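Local coordinates for Serine/threonine-protein acetyltransferase HopZ1a (Pseudomonas syringae pv. syringae, PDB 5KLP) that acetylates serine, threonine and lysine residues of target proteins, host tubulin among them, as a translocated bacterial effector whose cofactor is inositol hexakisphosphate, at residues 22-25 and 26-30; 324-327 and 328-331; 220-223 and 224-228. The protein carries 10 engineered substitutions. One frame throughout, in Å; residues are numbered along the deposited sequence.

Contacts 1 and 2 each follow about two turns of a helix, 21-36 and 324-340, and the two helices pack against each other, with the contact centres 9 Å apart and both touching the same inositol hexakisphosphate. Contact 2 is wholly buried, contact 1 only partly so, running from cofactor and core to an outer side of amides and a carboxylate. Contact 3, on the short helix 222-225, lies at the surface, on the opposite side of the chain's centre and about 27 Å from contact 1 between nearest atoms. Contacts 2 and 3 both pair an acid with an arginine, buried in one and at the surface in the other; of the three, only contacts 1 and 2 also reach phosphates.

Contact 1. Residues 22-25 and 26-30; sequences RLQQ and KINDL. With IHP (inositol hexakisphosphate), chain D.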
loop_
_atom_site.group_PDB
_atom_site.type_symbol
_atom_site.label_atom_id
_atom_site.label_comp_id
_atom_site.label_asym_id
_atom_site.label_seq_id
_atom_site.Cartn_x
_atom_site.Cartn_y
_atom_site.Cartn_z
ATOM N N ARG A 22 20.716 -0.377 9.982
ATOM C CA ARG A 22 20.051 -0.899 8.784
ATOM C C ARG A 22 19.682 0.212 7.811
ATOM O O ARG A 22 19.846 0.073 6.593
ATOM C CB ARG A 22 18.799 -1.692 9.145
ATOM C CG ARG A 22 19.071 -3.030 9.810
ATOM C CD ARG A 22 19.397 -4.075 8.748
ATOM N NE ARG A 22 18.185 -4.601 8.122
ATOM C CZ ARG A 22 17.285 -5.381 8.717
ATOM N NH1 ARG A 22 17.440 -5.747 9.982
ATOM N NH2 ARG A 22 16.220 -5.791 8.038
ATOM N N LEU A 23 19.196 1.317 8.361
ATOM C CA LEU A 23 18.815 2.462 7.549
ATOM C C LEU A 23 20.045 3.142 6.961
ATOM O O LEU A 23 20.053 3.502 5.788
ATOM C CB LEU A 23 18.022 3.461 8.388
ATOM C CG LEU A 23 17.208 4.547 7.686
ATOM C CD1 LEU A 23 16.294 3.979 6.607
ATOM C CD2 LEU A 23 16.400 5.297 8.735
ATOM N N GLN A 24 21.094 3.274 7.770
ATOM C CA GLN A 24 22.339 3.894 7.332
ATOM C C GLN A 24 22.958 3.129 6.166
ATOM O O GLN A 24 23.561 3.724 5.270
ATOM C CB GLN A 24 23.330 3.998 8.503
ATOM C CG GLN A 24 24.636 4.711 8.171
ATOM C CD GLN A 24 24.433 6.149 7.716
ATOM O OE1 GLN A 24 24.722 6.497 6.574
ATOM N NE2 GLN A 24 23.953 6.988 8.609
ATOM N N GLN A 25 22.813 1.811 6.176
ATOM C CA GLN A 25 23.355 0.999 5.096
ATOM C C GLN A 25 22.578 1.299 3.810
ATOM O O GLN A 25 23.146 1.359 2.715
ATOM C CB GLN A 25 23.267 -0.478 5.462
ATOM C CG GLN A 25 23.992 -1.460 4.562
ATOM C CD GLN A 25 25.493 -1.168 4.426
ATOM O OE1 GLN A 25 26.143 -0.770 5.388
ATOM N NE2 GLN A 25 26.062 -1.504 3.271
ATOM N N LYS A 26 21.272 1.504 3.941
ATOM C CA LYS A 26 20.484 1.858 2.768
ATOM C C LYS A 26 20.837 3.267 2.289
ATOM O O LYS A 26 20.849 3.528 1.092
ATOM C CB LYS A 26 18.991 1.727 3.045
ATOM C CG LYS A 26 18.534 0.291 3.236
ATOM C CD LYS A 26 17.035 0.241 3.457
ATOM C CE LYS A 26 16.513 -1.188 3.586
ATOM N NZ LYS A 26 16.136 -1.805 2.283
ATOM N N ILE A 27 21.137 4.161 3.226
ATOM C CA ILE A 27 21.622 5.496 2.885
ATOM C C ILE A 27 22.952 5.399 2.125
ATOM O O ILE A 27 23.119 5.997 1.057
ATOM C CB ILE A 27 21.802 6.375 4.157
ATOM C CG1 ILE A 27 20.439 6.778 4.719
ATOM C CG2 ILE A 27 22.651 7.610 3.858
ATOM C CD1 ILE A 27 20.509 7.409 6.081
ATOM N N ASN A 28 23.899 4.649 2.679
ATOM C CA ASN A 28 25.211 4.500 2.052
ATOM C C ASN A 28 25.158 3.836 0.665
ATOM O O ASN A 28 25.942 4.166 -0.225
ATOM C CB ASN A 28 26.141 3.722 2.974
ATOM C CG ASN A 28 26.418 4.472 4.267
ATOM O OD1 ASN A 28 26.246 5.691 4.331
ATOM N ND2 ASN A 28 26.872 3.755 5.293
ATOM N N ASP A 29 24.245 2.889 0.493
ATOM C CA ASP A 29 24.073 2.229 -0.793
ATOM C C ASP A 29 23.532 3.193 -1.851
ATOM O O ASP A 29 23.895 3.101 -3.022
ATOM C CB ASP A 29 23.153 1.014 -0.658
ATOM C CG ASP A 29 23.821 -0.145 0.060
ATOM O OD1 ASP A 29 25.068 -0.172 0.113
ATOM O OD2 ASP A 29 23.101 -1.038 0.558
ATOM N N LEU A 30 22.660 4.113 -1.445
ATOM C CA LEU A 30 22.015 4.986 -2.411
ATOM C C LEU A 30 22.902 6.177 -2.775
ATOM O O LEU A 30 22.921 6.612 -3.929
ATOM C CB LEU A 30 20.662 5.484 -1.883
ATOM C CG LEU A 30 19.973 6.494 -2.812
ATOM C CD1 LEU A 30 19.769 5.905 -4.209
ATOM C CD2 LEU A 30 18.649 7.000 -2.243
HETATM C C1 IHP D . 14.229 -6.924 -1.713
HETATM C C2 IHP D . 13.080 -6.129 -0.942
HETATM C C3 IHP D . 13.248 -5.608 0.536
HETATM C C4 IHP D . 14.625 -6.044 1.225
HETATM C C5 IHP D . 15.370 -7.233 0.647
HETATM C C6 IHP D . 15.540 -6.913 -0.831
HETATM O O11 IHP D . 13.850 -8.116 -2.098
HETATM P P1 IHP D . 13.779 -8.815 -3.639
HETATM O O21 IHP D . 12.526 -9.679 -3.759
HETATM O O31 IHP D . 15.004 -9.710 -3.858
HETATM O O41 IHP D . 13.749 -7.820 -4.787
HETATM O O12 IHP D . 11.832 -6.685 -1.114
HETATM P P2 IHP D . 10.688 -5.761 -1.933
HETATM O O22 IHP D . 11.198 -5.443 -3.354
HETATM O O32 IHP D . 9.306 -6.413 -2.044
HETATM O O42 IHP D . 10.566 -4.389 -1.225
HETATM O O13 IHP D . 12.247 -6.058 1.181
HETATM P P3 IHP D . 10.942 -5.394 2.016
HETATM O O23 IHP D . 9.975 -4.485 1.256
HETATM O O33 IHP D . 10.278 -6.749 2.248
HETATM O O43 IHP D . 11.320 -4.727 3.336
HETATM O O14 IHP D . 14.492 -6.198 2.550
HETATM P P4 IHP D . 14.900 -5.050 3.619
HETATM O O24 IHP D . 13.829 -3.962 3.715
HETATM O O34 IHP D . 15.165 -5.636 5.022
HETATM O O44 IHP D . 16.206 -4.354 3.193
HETATM O O15 IHP D . 14.890 -8.449 0.954
HETATM P P5 IHP D . 15.714 -9.562 1.949
HETATM O O25 IHP D . 16.875 -8.879 2.681
HETATM O O35 IHP D . 14.762 -10.147 3.028
HETATM O O45 IHP D . 16.299 -10.734 1.155
HETATM O O16 IHP D . 16.475 -7.690 -1.374
HETATM P P6 IHP D . 17.515 -7.224 -2.547
HETATM O O26 IHP D . 17.933 -5.770 -2.337
HETATM O O36 IHP D . 18.777 -8.105 -2.559
HETATM O O46 IHP D . 16.867 -7.350 -3.930
#
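Arg22 and Lys26, one turn apart on the N-terminal helix 21-36, reach out together to the same phosphate of inositol hexakisphosphate. Backbone bonds of the i to i+4 alpha-helical pattern join the two residue ranges. The one from Lys26 N to Arg22 O is weak at 3.3 Å, while Asn28 N lies 2.8 Å from Gln24 O. Lys26 runs straight as far as CE and bends only at its last torsion (chi4 -89°), which brings NZ to 2.7 Å from IHP O44; a second, weak bond goes to O24 of that phosphate. Arg22 approaches the third oxygen: its chain folds at chi2 and chi3, and NH2 meets O34 at 3.2 Å, the oxygen lying at the guanidinium edge and in its plane. NH1 of Arg22 forms a salt bridge with Glu294, which helps fix how the guanidinium is turned, and Arg299, another cofactor ligand, stands close by.

The tight side of the helix carries Leu23, Ile27 and Leu30, all buried. Ile27 packs on Leu49 and Ala52 of helix 40-53 and on Leu330 of helix 324-340; within its own helix, its CG1 lies 3.5 Å from Leu23 O. The outer side is looser, and there Gln25 and Asn28 are exposed to solvent. Gln24 and Asn28 lie against one another through side-chain amides whose planes differ by 35°, and next to them Gln25 brings its amide near the Asp29 carboxylate, the two planes 78° apart. Asp29 also has a long, weak ion pair with Lys334. Gln25 NE2 stops 3.6 Å from Asp29 OD1.

Contact 2. Residues 324-327 and 328-331; sequences SIDG and FRLQ. With IHP (inositol hexakisphosphate), chain D.
Gln331 N bonds to Gly327 O and Phe328 N to Ser324 O, each over 3.0 Å, in the alpha-helical pattern of the helix that opens at Ser324; these bonds hold in place two residues whose side chains come up to oxygen O42 of inositol hexakisphosphate. Gln331 NE2 donates to IHP O42 over 3.0 Å with an angle of 165° at the hydrogen; its extended chain carries the amide out to the phosphate. The same oxygen lies at the edge of the Phe328 ring, near its plane, with CE1 3.4 Å away.

Ile325 CD1 comes to 4.1 Å from Phe328 CD2, and the ring of His263 meets that of Phe328 with the planes at about 45°. Ser324 OG bonds to His263 and Arg299, both cofactor-binding residues. Away from the cofactor, Asp326 and Arg329 run side by side with their charged groups nearly coplanar, though the exact place of the ion pair is doubtful. A water bridges them, accepting from Arg329 NE at 2.8 Å and donating to Asp326 O.

Arg51, Asp65 and Asp188 extend this charged cluster. Ile325 packs on helix 189-202, and Leu330 packs on both helix 21-36 and helix 40-53.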
loop_
_atom_site.group_PDB
_atom_site.type_symbol
_atom_site.label_atom_id
_atom_site.label_comp_id
_atom_site.label_asym_id
_atom_site.label_seq_id
_atom_site.Cartn_x
_atom_site.Cartn_y
_atom_site.Cartn_z
ATOM N N SER A 324 11.384 2.303 8.625
ATOM C CA SER A 324 11.502 1.283 7.585
ATOM C C SER A 324 10.981 1.719 6.199
ATOM O O SER A 324 11.600 1.401 5.180
ATOM C CB SER A 324 10.777 0.005 8.034
ATOM O OG SER A 324 10.886 -1.018 7.061
ATOM N N ILE A 325 9.852 2.430 6.155
ATOM C CA ILE A 325 9.262 2.827 4.871
ATOM C C ILE A 325 10.170 3.834 4.157
ATOM O O ILE A 325 10.231 3.870 2.930
ATOM C CB ILE A 325 7.839 3.420 5.030
ATOM C CG1 ILE A 325 7.131 3.487 3.673
ATOM C CG2 ILE A 325 7.878 4.813 5.676
ATOM C CD1 ILE A 325 6.946 2.143 2.982
ATOM N N ASP A 326 10.901 4.617 4.936
ATOM C CA ASP A 326 11.853 5.579 4.372
ATOM C C ASP A 326 13.039 4.827 3.774
ATOM O O ASP A 326 13.635 5.258 2.782
ATOM C CB ASP A 326 12.277 6.568 5.459
ATOM C CG ASP A 326 11.071 7.305 6.062
ATOM O OD1 ASP A 326 10.243 7.878 5.299
ATOM O OD2 ASP A 326 10.903 7.244 7.293
ATOM N N GLY A 327 13.345 3.671 4.358
ATOM C CA GLY A 327 14.338 2.772 3.801
ATOM C C GLY A 327 13.871 2.177 2.478
ATOM O O GLY A 327 14.653 2.041 1.537
ATOM N N PHE A 328 12.593 1.814 2.409
ATOM C CA PHE A 328 12.029 1.300 1.168
ATOM C C PHE A 328 12.150 2.349 0.044
ATOM O O PHE A 328 12.458 2.011 -1.094
ATOM C CB PHE A 328 10.564 0.874 1.369
ATOM C CG PHE A 328 9.884 0.442 0.095
ATOM C CD1 PHE A 328 10.235 -0.749 -0.527
ATOM C CD2 PHE A 328 8.934 1.251 -0.506
ATOM C CE1 PHE A 328 9.629 -1.138 -1.719
ATOM C CE2 PHE A 328 8.333 0.877 -1.694
ATOM C CZ PHE A 328 8.680 -0.323 -2.304
ATOM N N ARG A 329 11.925 3.620 0.371
ATOM C CA ARG A 329 12.035 4.676 -0.636
ATOM C C ARG A 329 13.458 4.756 -1.192
ATOM O O ARG A 329 13.632 4.897 -2.394
ATOM C CB ARG A 329 11.604 6.034 -0.076
ATOM C CG ARG A 329 11.665 7.183 -1.104
ATOM C CD ARG A 329 10.887 8.403 -0.579
ATOM N NE ARG A 329 10.991 8.417 0.866
ATOM C CZ ARG A 329 9.981 8.519 1.718
ATOM N NH1 ARG A 329 8.726 8.673 1.311
ATOM N NH2 ARG A 329 10.252 8.484 3.001
ATOM N N LEU A 330 14.457 4.672 -0.316
ATOM C CA LEU A 330 15.857 4.665 -0.728
ATOM C C LEU A 330 16.134 3.485 -1.667
ATOM O O LEU A 330 16.849 3.610 -2.660
ATOM C CB LEU A 330 16.767 4.593 0.502
ATOM C CG LEU A 330 16.585 5.736 1.516
ATOM C CD1 LEU A 330 17.557 5.593 2.676
ATOM C CD2 LEU A 330 16.757 7.102 0.856
ATOM N N GLN A 331 15.569 2.331 -1.331
ATOM C CA GLN A 331 15.704 1.133 -2.148
ATOM C C GLN A 331 15.135 1.335 -3.551
ATOM O O GLN A 331 15.749 0.929 -4.548
ATOM C CB GLN A 331 15.005 -0.043 -1.467
ATOM C CG GLN A 331 14.775 -1.227 -2.367
ATOM C CD GLN A 331 13.922 -2.291 -1.694
ATOM O OE1 GLN A 331 14.394 -3.025 -0.822
ATOM N NE2 GLN A 331 12.642 -2.344 -2.066
HETATM C C1 IHP D . 14.229 -6.924 -1.713
HETATM C C2 IHP D . 13.080 -6.129 -0.942
HETATM C C3 IHP D . 13.248 -5.608 0.536
HETATM C C4 IHP D . 14.625 -6.044 1.225
HETATM C C5 IHP D . 15.370 -7.233 0.647
HETATM C C6 IHP D . 15.540 -6.913 -0.831
HETATM O O11 IHP D . 13.850 -8.116 -2.098
HETATM P P1 IHP D . 13.779 -8.815 -3.639
HETATM O O21 IHP D . 12.526 -9.679 -3.759
HETATM O O31 IHP D . 15.004 -9.710 -3.858
HETATM O O41 IHP D . 13.749 -7.820 -4.787
HETATM O O12 IHP D . 11.832 -6.685 -1.114
HETATM P P2 IHP D . 10.688 -5.761 -1.933
HETATM O O22 IHP D . 11.198 -5.443 -3.354
HETATM O O32 IHP D . 9.306 -6.413 -2.044
HETATM O O42 IHP D . 10.566 -4.389 -1.225
HETATM O O13 IHP D . 12.247 -6.058 1.181
HETATM P P3 IHP D . 10.942 -5.394 2.016
HETATM O O23 IHP D . 9.975 -4.485 1.256
HETATM O O33 IHP D . 10.278 -6.749 2.248
HETATM O O43 IHP D . 11.320 -4.727 3.336
HETATM O O14 IHP D . 14.492 -6.198 2.550
HETATM P P4 IHP D . 14.900 -5.050 3.619
HETATM O O24 IHP D . 13.829 -3.962 3.715
HETATM O O34 IHP D . 15.165 -5.636 5.022
HETATM O O44 IHP D . 16.206 -4.354 3.193
HETATM O O15 IHP D . 14.890 -8.449 0.954
HETATM P P5 IHP D . 15.714 -9.562 1.949
HETATM O O25 IHP D . 16.875 -8.879 2.681
HETATM O O35 IHP D . 14.762 -10.147 3.028
HETATM O O45 IHP D . 16.299 -10.734 1.155
HETATM O O16 IHP D . 16.475 -7.690 -1.374
HETATM P P6 IHP D . 17.515 -7.224 -2.547
HETATM O O26 IHP D . 17.933 -5.770 -2.337
HETATM O O36 IHP D . 18.777 -8.105 -2.559
HETATM O O46 IHP D . 16.867 -7.350 -3.930
HETATM O O HOH W 1 13.390 8.312 2.393
#

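Contact 3. Residues 220-223 and 224-228; sequences STES and ESRAR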
loop_
_atom_site.group_PDB
_atom_site.type_symbol
_atom_site.label_atom_id
_atom_site.label_comp_id
_atom_site.label_asym_id
_atom_site.label_seq_id
_atom_site.Cartn_x
_atom_site.Cartn_y
_atom_site.Cartn_z
ATOM N N SER A 220 -13.318 -13.512 3.082
ATOM C CA SER A 220 -13.047 -14.324 4.258
ATOM C C SER A 220 -12.777 -13.441 5.486
ATOM O O SER A 220 -12.189 -12.358 5.371
ATOM C CB SER A 220 -11.875 -15.276 3.995
ATOM O OG SER A 220 -11.499 -15.957 5.178
ATOM N N THR A 221 -13.274 -13.910 6.632
ATOM C CA THR A 221 -13.129 -13.296 7.963
ATOM C C THR A 221 -13.950 -12.021 8.152
ATOM O O THR A 221 -13.964 -11.454 9.248
ATOM C CB THR A 221 -11.650 -12.946 8.314
ATOM O OG1 THR A 221 -11.252 -11.755 7.620
ATOM C CG2 THR A 221 -10.696 -14.097 7.979
ATOM N N GLU A 222 -14.658 -11.589 7.115
ATOM C CA GLU A 222 -15.295 -10.277 7.167
ATOM C C GLU A 222 -16.255 -10.136 8.336
ATOM O O GLU A 222 -16.319 -9.075 8.957
ATOM C CB GLU A 222 -16.028 -9.956 5.865
ATOM C CG GLU A 222 -16.606 -8.544 5.870
ATOM C CD GLU A 222 -17.301 -8.173 4.578
ATOM O OE1 GLU A 222 -17.551 -9.076 3.748
ATOM O OE2 GLU A 222 -17.581 -6.970 4.387
ATOM N N SER A 223 -16.965 -11.215 8.653
ATOM C CA SER A 223 -17.938 -11.205 9.742
ATOM C C SER A 223 -17.350 -10.770 11.095
ATOM O O SER A 223 -18.076 -10.233 11.927
ATOM C CB SER A 223 -18.574 -12.592 9.882
ATOM O OG SER A 223 -17.587 -13.580 10.127
ATOM N N GLU A 224 -16.059 -11.009 11.327
ATOM C CA GLU A 224 -15.386 -10.497 12.536
ATOM C C GLU A 224 -14.406 -9.351 12.232
ATOM O O GLU A 224 -14.207 -8.457 13.056
ATOM C CB GLU A 224 -14.653 -11.615 13.280
ATOM C CG GLU A 224 -13.686 -12.399 12.424
ATOM C CD GLU A 224 -14.127 -13.833 12.228
ATOM O OE1 GLU A 224 -15.233 -14.186 12.699
ATOM O OE2 GLU A 224 -13.372 -14.604 11.598
ATOM N N SER A 225 -13.774 -9.398 11.063
ATOM C CA SER A 225 -12.660 -8.500 10.770
ATOM C C SER A 225 -13.114 -7.066 10.497
ATOM O O SER A 225 -12.433 -6.114 10.874
ATOM C CB SER A 225 -11.859 -9.027 9.572
ATOM O OG SER A 225 -10.680 -8.260 9.367
ATOM N N ARG A 226 -14.260 -6.916 9.841
ATOM C CA ARG A 226 -14.762 -5.590 9.477
ATOM C C ARG A 226 -14.970 -4.718 10.716
ATOM O O ARG A 226 -14.691 -3.521 10.702
ATOM C CB ARG A 226 -16.061 -5.724 8.679
ATOM C CG ARG A 226 -16.663 -4.412 8.208
ATOM C CD ARG A 226 -17.735 -4.697 7.169
ATOM N NE ARG A 226 -18.390 -3.487 6.708
ATOM C CZ ARG A 226 -18.726 -3.253 5.443
ATOM N NH1 ARG A 226 -18.468 -4.166 4.508
ATOM N NH2 ARG A 226 -19.316 -2.108 5.119
ATOM N N ALA A 227 -15.445 -5.339 11.796
ATOM C CA ALA A 227 -15.700 -4.635 13.051
ATOM C C ALA A 227 -14.406 -4.109 13.695
ATOM O O ALA A 227 -14.451 -3.221 14.543
ATOM C CB ALA A 227 -16.448 -5.563 14.040
ATOM N N ARG A 228 -13.263 -4.667 13.298
ATOM C CA ARG A 228 -11.972 -4.267 13.853
ATOM C C ARG A 228 -11.367 -3.053 13.128
ATOM O O ARG A 228 -10.343 -2.520 13.540
ATOM C CB ARG A 228 -10.984 -5.444 13.786
ATOM C CG ARG A 228 -11.360 -6.627 14.670
ATOM C CD ARG A 228 -10.565 -7.882 14.289
ATOM N NE ARG A 228 -11.070 -9.065 14.978
ATOM C CZ ARG A 228 -11.083 -10.295 14.473
ATOM N NH1 ARG A 228 -10.608 -10.529 13.256
ATOM N NH2 ARG A 228 -11.569 -11.300 15.192
#
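Thr221 O is gripped by two backbone amides, Ser225 N at 2.7 Å and Glu224 N at 3.0 Å. The first is only slightly tilted from the carbonyl plane, whereas the second sits above that plane, 42° out of it. Around the same carbonyl, Ser225 CB comes within 3.2 Å of the oxygen, and Glu224 CG, set between its own backbone N and carbonyl carbon (chi1 54°), folds back to 3.3 Å from Thr221 O. Thr221 is the N-cap residue of the short helix 222-225, yet its hydroxyl turns back to Ser220 O instead of capping.

On another side of this turn, Glu222 and Arg226 form an i to i+4 salt bridge. Both chains leave with CG anti to the backbone N and run extended in the same direction, which brings Glu222 OE2 to 2.9 Å from Arg226 NH1. The carboxylate and guanidinium planes are only 22° apart, and OE2 meets the guanidinium at its edge.

Further partners hold both groups: His248 on OE1 and Ala249 N on OE2 of Glu222, Glu235 on NH2 and Ala247 O on NH1 of Arg226. Ser225 OG bonds to Phe251 N, at the end of strand 248-251, and to Asp254 of helix 252-255.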